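Local coordinates for protein deoxy-D-mannose-octulosonate 8-phosphate phosphatase (Haemophilus influenzae Rd, PDB 1K1E) that catalyses the hydrolysis of 3-deoxy-D-manno-octulosonate 8-phosphate to 3-deoxy-D-manno-octulosonate and inorganic phosphate, using a magnesium cofactor, as a homotetramer, at residues A[11-14]-A[18-21]; A[51-56]-A[93-98]; A[86-91]-A[112-117]. All coordinates share one frame; numbering follows the deposited sequence.

Contact 1: residues A[11-14]-A[18-21]; sequences VITD and VLTD. With CO (cobalt (II) ion), chain M.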
loop_
_atom_site.group_PDB
_atom_site.type_symbol
_atom_site.label_atom_id
_atom_site.label_comp_id
_atom_site.label_asym_id
_atom_site.label_seq_id
_atom_site.Cartn_x
_atom_site.Cartn_y
_atom_site.Cartn_z
ATOM N N VAL A 11 -4.391 -12.078 24.783
ATOM C CA VAL A 11 -3.692 -12.017 23.493
ATOM C C VAL A 11 -2.796 -10.810 23.574
ATOM O O VAL A 11 -3.250 -9.700 23.894
ATOM C CB VAL A 11 -4.668 -11.806 22.376
ATOM C CG1 VAL A 11 -3.906 -11.456 21.039
ATOM C CG2 VAL A 11 -5.485 -13.044 22.220
ATOM N N ILE A 12 -1.503 -11.028 23.378
ATOM C CA ILE A 12 -0.519 -9.926 23.338
ATOM C C ILE A 12 -0.101 -9.803 21.850
ATOM O O ILE A 12 0.298 -10.825 21.201
ATOM C CB ILE A 12 0.754 -10.293 24.140
ATOM C CG1 ILE A 12 0.433 -10.407 25.622
ATOM C CG2 ILE A 12 1.850 -9.215 23.940
ATOM C CD1 ILE A 12 1.589 -11.067 26.346
ATOM N N THR A 13 -0.126 -8.584 21.334
ATOM C CA THR A 13 0.242 -8.388 19.960
ATOM C C THR A 13 1.384 -7.382 19.754
ATOM O O THR A 13 1.436 -6.289 20.352
ATOM C CB THR A 13 -0.996 -7.943 19.094
ATOM O OG1 THR A 13 -0.579 -7.824 17.728
ATOM C CG2 THR A 13 -1.485 -6.598 19.474
ATOM N N ASP A 14 2.343 -7.800 18.935
ATOM C CA ASP A 14 3.417 -6.922 18.514
ATOM C C ASP A 14 2.700 -5.876 17.640
ATOM O O ASP A 14 1.547 -6.043 17.220
ATOM C CB ASP A 14 4.429 -7.701 17.631
ATOM C CG ASP A 14 5.371 -6.793 16.893
ATOM O OD1 ASP A 14 5.832 -5.803 17.488
ATOM O OD2 ASP A 14 5.666 -7.088 15.729
ATOM N N VAL A 18 2.695 -6.514 12.323
ATOM C CA VAL A 18 1.578 -7.344 12.721
ATOM C C VAL A 18 0.316 -6.504 12.613
ATOM O O VAL A 18 -0.528 -6.792 11.789
ATOM C CB VAL A 18 1.771 -7.898 14.135
ATOM C CG1 VAL A 18 0.538 -8.637 14.602
ATOM C CG2 VAL A 18 2.939 -8.907 14.094
ATOM N N LEU A 19 0.218 -5.434 13.395
ATOM C CA LEU A 19 -0.967 -4.564 13.280
ATOM C C LEU A 19 -0.794 -3.583 12.111
ATOM O O LEU A 19 -1.735 -2.891 11.746
ATOM C CB LEU A 19 -1.167 -3.769 14.560
ATOM C CG LEU A 19 -1.463 -4.669 15.777
ATOM C CD1 LEU A 19 -1.716 -3.663 16.978
ATOM C CD2 LEU A 19 -2.769 -5.498 15.494
ATOM N N THR A 20 0.408 -3.511 11.559
ATOM C CA THR A 20 0.766 -2.684 10.406
ATOM C C THR A 20 1.445 -3.611 9.359
ATOM O O THR A 20 1.778 -4.773 9.667
ATOM C CB THR A 20 1.779 -1.583 10.748
ATOM O OG1 THR A 20 3.077 -2.161 10.849
ATOM C CG2 THR A 20 1.393 -0.838 12.058
ATOM N N ASP A 21 1.665 -3.111 8.137
ATOM C CA ASP A 21 2.293 -3.934 7.151
ATOM C C ASP A 21 3.824 -3.814 7.289
ATOM O O ASP A 21 4.566 -4.273 6.416
ATOM C CB ASP A 21 1.861 -3.511 5.750
ATOM C CG ASP A 21 2.281 -2.094 5.402
ATOM O OD1 ASP A 21 2.864 -1.376 6.240
ATOM O OD2 ASP A 21 2.024 -1.689 4.263
HETATM CO CO CO M . 7.151 -6.475 14.457
HETATM O O HOH W 1 7.290 -4.674 15.680
HETATM O O HOH W 2 8.432 -5.829 12.935
HETATM O O HOH W 3 8.637 -7.371 15.693
#
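D14, near the end of the strand that runs through 11-14, and V18, in the loop that follows, bring their CA atoms within 6.1 Å as the chain turns back over the three residues between them. The contact between 11-14 and 18-21 is fully buried and is made by packing. V18 sets its two methyl branches on different neighbours. With CG1 anti to its backbone N (chi1 174°), that branch runs alongside T13, 3.4 Å from T13 OG1, while CG2 lies 3.7 Å from D14 OD2. L19 adds its branched end: its CG sits 3.6 Å from D14 O, and CD1 reaches the methyl CG2 of T13. The carbonyl of D14 is thus lined by V18 CB and L19 CG, and D14 O accepts a hydrogen bond from T13 OG1 at 2.8 Å. That hydroxyl lies in the carbonyl plane on a lone pair, with a C=O...O angle of 137°; the bond helps set the hydroxyl's rotation, with V18 CG1 and L19 CG beside it.

D14, D16 and V18 fit the DxDx(T/V) signature of the haloacid dehalogenase superfamily, placed at a strand end beside the metal. D14 OD2 binds the cobalt ion at 2.0 Å; D16 through its backbone O, D107 through OD2 and three waters complete the six ligands. The second oxygen, D14 OD1, forms a salt bridge with K84 and also accepts a hydrogen bond from a cobalt-bound water at 2.6 Å, so both oxygens of the carboxylate are engaged, which should restrain its plane. Around the packed residues, F148 of helix 147-158 touches both T13 and L19, and I105 of strand 102-106 touches T13 and V18.

Contact 2: residues A[51-56]-A[93-98]; sequences DIQVAV and KQAGVT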
loop_
_atom_site.group_PDB
_atom_site.type_symbol
_atom_site.label_atom_id
_atom_site.label_comp_id
_atom_site.label_asym_id
_atom_site.label_seq_id
_atom_site.Cartn_x
_atom_site.Cartn_y
_atom_site.Cartn_z
ATOM N N ASP A 51 -14.424 -11.729 26.798
ATOM C CA ASP A 51 -13.624 -11.868 28.016
ATOM C C ASP A 51 -12.188 -12.275 27.748
ATOM O O ASP A 51 -11.608 -12.974 28.549
ATOM C CB ASP A 51 -14.256 -12.901 28.956
ATOM C CG ASP A 51 -13.746 -12.779 30.384
ATOM O OD1 ASP A 51 -13.601 -13.836 31.054
ATOM O OD2 ASP A 51 -13.496 -11.634 30.848
ATOM N N ILE A 52 -11.639 -11.883 26.608
ATOM C CA ILE A 52 -10.234 -12.195 26.356
ATOM C C ILE A 52 -9.519 -10.861 26.282
ATOM O O ILE A 52 -9.770 -10.049 25.364
ATOM C CB ILE A 52 -10.117 -12.926 25.048
ATOM C CG1 ILE A 52 -10.826 -14.287 25.155
ATOM C CG2 ILE A 52 -8.621 -12.990 24.676
ATOM C CD1 ILE A 52 -10.906 -14.981 23.788
ATOM N N GLN A 53 -8.624 -10.584 27.228
ATOM C CA GLN A 53 -8.011 -9.273 27.172
ATOM C C GLN A 53 -7.015 -9.155 26.028
ATOM O O GLN A 53 -6.488 -10.181 25.549
ATOM C CB GLN A 53 -7.310 -9.015 28.478
ATOM C CG GLN A 53 -8.285 -9.107 29.667
ATOM C CD GLN A 53 -7.507 -9.028 30.995
ATOM O OE1 GLN A 53 -6.959 -7.985 31.338
ATOM N NE2 GLN A 53 -7.423 -10.140 31.689
ATOM N N VAL A 54 -6.732 -7.930 25.632
ATOM C CA VAL A 54 -5.738 -7.722 24.581
ATOM C C VAL A 54 -4.668 -6.733 25.072
ATOM O O VAL A 54 -4.979 -5.732 25.694
ATOM C CB VAL A 54 -6.388 -7.216 23.297
ATOM C CG1 VAL A 54 -5.312 -6.898 22.272
ATOM C CG2 VAL A 54 -7.459 -8.278 22.796
ATOM N N ALA A 55 -3.405 -7.028 24.802
ATOM C CA ALA A 55 -2.300 -6.132 25.162
ATOM C C ALA A 55 -1.432 -5.881 23.914
ATOM O O ALA A 55 -1.402 -6.721 22.992
ATOM C CB ALA A 55 -1.432 -6.735 26.271
ATOM N N VAL A 56 -0.778 -4.717 23.906
ATOM C CA VAL A 56 0.111 -4.319 22.814
ATOM C C VAL A 56 1.525 -4.264 23.383
ATOM O O VAL A 56 1.743 -3.747 24.472
ATOM C CB VAL A 56 -0.320 -2.920 22.302
ATOM C CG1 VAL A 56 0.762 -2.312 21.358
ATOM C CG2 VAL A 56 -1.703 -3.045 21.651
ATOM N N LYS A 93 0.971 -10.815 34.111
ATOM C CA LYS A 93 0.682 -10.546 35.512
ATOM C C LYS A 93 -0.362 -9.421 35.593
ATOM O O LYS A 93 -1.281 -9.478 36.444
ATOM C CB LYS A 93 1.971 -10.172 36.259
ATOM C CG LYS A 93 1.917 -10.387 37.765
ATOM N N GLN A 94 -0.268 -8.424 34.707
ATOM C CA GLN A 94 -1.262 -7.339 34.757
ATOM C C GLN A 94 -2.606 -7.879 34.370
ATOM O O GLN A 94 -3.650 -7.441 34.916
ATOM C CB GLN A 94 -0.890 -6.155 33.850
ATOM C CG GLN A 94 0.190 -5.214 34.390
ATOM C CD GLN A 94 0.563 -4.172 33.395
ATOM O OE1 GLN A 94 1.748 -4.061 32.997
ATOM N NE2 GLN A 94 -0.428 -3.384 32.954
ATOM N N ALA A 95 -2.612 -8.856 33.476
ATOM C CA ALA A 95 -3.896 -9.419 33.013
ATOM C C ALA A 95 -4.536 -10.388 33.988
ATOM O O ALA A 95 -5.740 -10.673 33.918
ATOM C CB ALA A 95 -3.714 -10.147 31.602
ATOM N N GLY A 96 -3.731 -10.936 34.873
ATOM C CA GLY A 96 -4.250 -11.902 35.818
ATOM C C GLY A 96 -4.361 -13.261 35.156
ATOM O O GLY A 96 -5.185 -14.104 35.542
ATOM N N VAL A 97 -3.544 -13.482 34.134
ATOM C CA VAL A 97 -3.599 -14.752 33.423
ATOM C C VAL A 97 -2.229 -15.355 33.370
ATOM O O VAL A 97 -1.234 -14.664 33.513
ATOM C CB VAL A 97 -4.095 -14.570 31.980
ATOM C CG1 VAL A 97 -5.439 -13.869 31.971
ATOM C CG2 VAL A 97 -3.053 -13.824 31.202
ATOM N N THR A 98 -2.173 -16.656 33.157
ATOM C CA THR A 98 -0.917 -17.364 33.098
ATOM C C THR A 98 -0.387 -17.414 31.659
ATOM O O THR A 98 -1.128 -17.117 30.722
ATOM C CB THR A 98 -1.074 -18.820 33.560
ATOM O OG1 THR A 98 -1.785 -19.547 32.569
ATOM C CG2 THR A 98 -1.920 -18.881 34.876
HETATM O O HOH W 4 -7.046 -7.502 34.045
#
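A Schellman motif closes helix 84-95 here, and its last turn meets the start of strand 53-58, an inner strand of the parallel sheet, between 76-79 and 10-14, in this Rossmann-like HAD fold. The motif is defined by the positive phi of G96 (81°), with V97 N bonded back into the helix's last turn and a weak bond from G96 N to K93 O. Across the gap, Q53 and A95 have the nearest CA atoms, 7.1 Å apart, and both point their side chains toward the other segment.

The amide of Q53 does the work. Its chain is extended beyond CG (chi2 172°), which carries the amide from the strand to the helix end, and NE2 donates to A95 O at 2.8 Å. The N-H...O angle is 163°; the oxygen lies close to the amide plane, and the nitrogen meets it in the carbonyl plane on a lone pair. A95 CB lies over the face of the same amide, 3.7 Å from NE2, and V97 CG1 is a more distant neighbour of NE2 at 4.2 Å. A water donates to Q53 OE1 at 2.8 Å and, weakly, to A95 O. F10 of strand 10-14 touches Q53, A95 and V97, joining the contact to the next strand.

With both ends of its amide engaged, Q53 is restrained in rotation and supplies a side-chain donor to a carbonyl of the helix's last turn, at a partly exposed edge where water shares the bonding.

Contact 3: residues A[86-91]-A[112-117]; sequences TACFDL and LPAFAA. With HG (mercury (II) ion), chain N.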
loop_
_atom_site.group_PDB
_atom_site.type_symbol
_atom_site.label_atom_id
_atom_site.label_comp_id
_atom_site.label_asym_id
_atom_site.label_seq_id
_atom_site.Cartn_x
_atom_site.Cartn_y
_atom_site.Cartn_z
ATOM N N THR A 86 10.521 -10.466 29.009
ATOM C CA THR A 86 10.027 -10.122 30.317
ATOM C C THR A 86 8.749 -9.259 30.203
ATOM O O THR A 86 7.909 -9.314 31.099
ATOM C CB THR A 86 11.085 -9.397 31.150
ATOM O OG1 THR A 86 11.480 -8.234 30.474
ATOM C CG2 THR A 86 12.307 -10.321 31.341
ATOM N N ALA A 87 8.592 -8.511 29.102
ATOM C CA ALA A 87 7.411 -7.688 28.888
ATOM C C ALA A 87 6.243 -8.648 28.864
ATOM O O ALA A 87 5.173 -8.324 29.392
ATOM C CB ALA A 87 7.442 -6.898 27.543
ATOM N N CYS A 88 6.416 -9.829 28.261
ATOM C CA CYS A 88 5.308 -10.780 28.239
ATOM C C CYS A 88 4.863 -11.124 29.633
ATOM O O CYS A 88 3.674 -11.067 29.936
ATOM C CB CYS A 88 5.603 -12.157 27.568
ATOM S SG CYS A 88 5.900 -11.929 25.760
ATOM N N PHE A 89 5.789 -11.535 30.487
ATOM C CA PHE A 89 5.315 -11.928 31.815
ATOM C C PHE A 89 4.684 -10.808 32.620
ATOM O O PHE A 89 3.739 -11.049 33.416
ATOM C CB PHE A 89 6.468 -12.582 32.531
ATOM C CG PHE A 89 6.967 -13.813 31.803
ATOM C CD1 PHE A 89 6.151 -14.930 31.685
ATOM C CD2 PHE A 89 8.250 -13.861 31.268
ATOM C CE1 PHE A 89 6.614 -16.093 31.047
ATOM C CE2 PHE A 89 8.711 -15.018 30.631
ATOM C CZ PHE A 89 7.899 -16.129 30.528
ATOM N N ASP A 90 5.200 -9.599 32.399
ATOM C CA ASP A 90 4.686 -8.420 33.096
ATOM C C ASP A 90 3.269 -8.175 32.659
ATOM O O ASP A 90 2.415 -7.873 33.491
ATOM C CB ASP A 90 5.543 -7.206 32.803
ATOM C CG ASP A 90 6.891 -7.245 33.492
ATOM O OD1 ASP A 90 7.793 -6.409 33.111
ATOM O OD2 ASP A 90 7.021 -8.097 34.402
ATOM N N LEU A 91 3.012 -8.306 31.349
ATOM C CA LEU A 91 1.646 -8.066 30.850
ATOM C C LEU A 91 0.727 -9.176 31.329
ATOM O O LEU A 91 -0.457 -8.963 31.637
ATOM C CB LEU A 91 1.665 -7.983 29.307
ATOM C CG LEU A 91 2.290 -6.706 28.748
ATOM C CD1 LEU A 91 2.476 -6.860 27.186
ATOM C CD2 LEU A 91 1.340 -5.458 29.067
ATOM N N LEU A 112 10.853 -13.599 18.787
ATOM C CA LEU A 112 11.187 -14.974 19.115
ATOM C C LEU A 112 11.105 -15.257 20.652
ATOM O O LEU A 112 10.563 -16.298 21.052
ATOM C CB LEU A 112 12.579 -15.316 18.546
ATOM C CG LEU A 112 12.508 -15.424 17.003
ATOM C CD1 LEU A 112 13.961 -15.681 16.474
ATOM C CD2 LEU A 112 11.608 -16.562 16.575
ATOM N N PRO A 113 11.643 -14.366 21.507
ATOM C CA PRO A 113 11.561 -14.644 22.949
ATOM C C PRO A 113 10.101 -14.531 23.430
ATOM O O PRO A 113 9.719 -15.188 24.396
ATOM C CB PRO A 113 12.444 -13.560 23.591
ATOM C CG PRO A 113 13.360 -13.121 22.468
ATOM C CD PRO A 113 12.449 -13.169 21.232
ATOM N N ALA A 114 9.301 -13.727 22.732
ATOM C CA ALA A 114 7.894 -13.562 23.039
ATOM C C ALA A 114 7.068 -14.806 22.750
ATOM O O ALA A 114 6.170 -15.171 23.535
ATOM C CB ALA A 114 7.300 -12.336 22.284
ATOM N N PHE A 115 7.387 -15.479 21.645
ATOM C CA PHE A 115 6.688 -16.701 21.304
ATOM C C PHE A 115 6.961 -17.726 22.397
ATOM O O PHE A 115 6.066 -18.425 22.809
ATOM C CB PHE A 115 7.212 -17.299 19.973
ATOM C CG PHE A 115 7.047 -16.390 18.778
ATOM C CD1 PHE A 115 7.972 -16.422 17.714
ATOM C CD2 PHE A 115 5.958 -15.543 18.670
ATOM C CE1 PHE A 115 7.810 -15.622 16.565
ATOM C CE2 PHE A 115 5.793 -14.752 17.528
ATOM C CZ PHE A 115 6.725 -14.791 16.473
ATOM N N ALA A 116 8.232 -17.788 22.823
ATOM C CA ALA A 116 8.698 -18.752 23.822
ATOM C C ALA A 116 8.065 -18.514 25.193
ATOM O O ALA A 116 7.752 -19.444 25.909
ATOM C CB ALA A 116 10.210 -18.693 23.930
ATOM N N ALA A 117 7.858 -17.261 25.537
ATOM C CA ALA A 117 7.270 -16.947 26.828
ATOM C C ALA A 117 5.763 -17.219 26.827
ATOM O O ALA A 117 5.211 -17.596 27.899
ATOM C CB ALA A 117 7.531 -15.569 27.149
HETATM HG HG HG N . 4.340 -13.641 25.168
#
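C88 packs against helix 112-117 on the buried side of the interface, whereas F89, one residue on, belongs to its exposed margin yet makes the shortest contact. The axes of the two short helical segments approach to 9.0 Å and cross at -41°, with C88 and A114 closest by CA. On the buried side, C88 SG lies 3.7 Å from A114 CA and almost as near A114 CB, while C88 CB rests 3.9 Å from A117 CB. The small alanines permit this approach. With SG anti to the carbonyl carbon (chi1 -66°), the sulfur is directed toward helix 112-117 and binds the mercury ion at 2.4 Å. A114 O is a longer ligand at 2.9 Å, and C118 SG is the third, so the ion bridges the two helices.

Toward solvent, the F89 ring meets A117 obliquely through CZ, 3.4 Å from A117 CB, while F89 itself remains exposed. On the inner side of helix 84-95, A87 and L91 touch L57 of strand 53-58; P113 and L112 meet L172 and F165 of a second subunit. Two neighbouring helices packed side by side on one face of a parallel sheet are typical of the Rossmann-like HAD core.

How the contacts relate
Contacts 1 and 3 are buried, whereas contact 2 lies at the surface, and the chemistry follows: contact 1 joins apolar packing to a metal-bound carboxylate, contact 3 packs small apolar groups beside a mercury site of cysteine sulfur and backbone oxygen, and contact 2 rests on a hydrogen bond from a side-chain amide, with water alongside. Contacts 1 and 2 are joined through the sheet, since strands 10-14 and 53-58 are neighbours and T13 N lies 2.8 Å from A55 O, a probable hydrogen bond. Contacts 2 and 3 both use helix 84-95, at its end and its middle. L91 of that helix links all three, its CD1 packing on I12 CG2 and A55 CB.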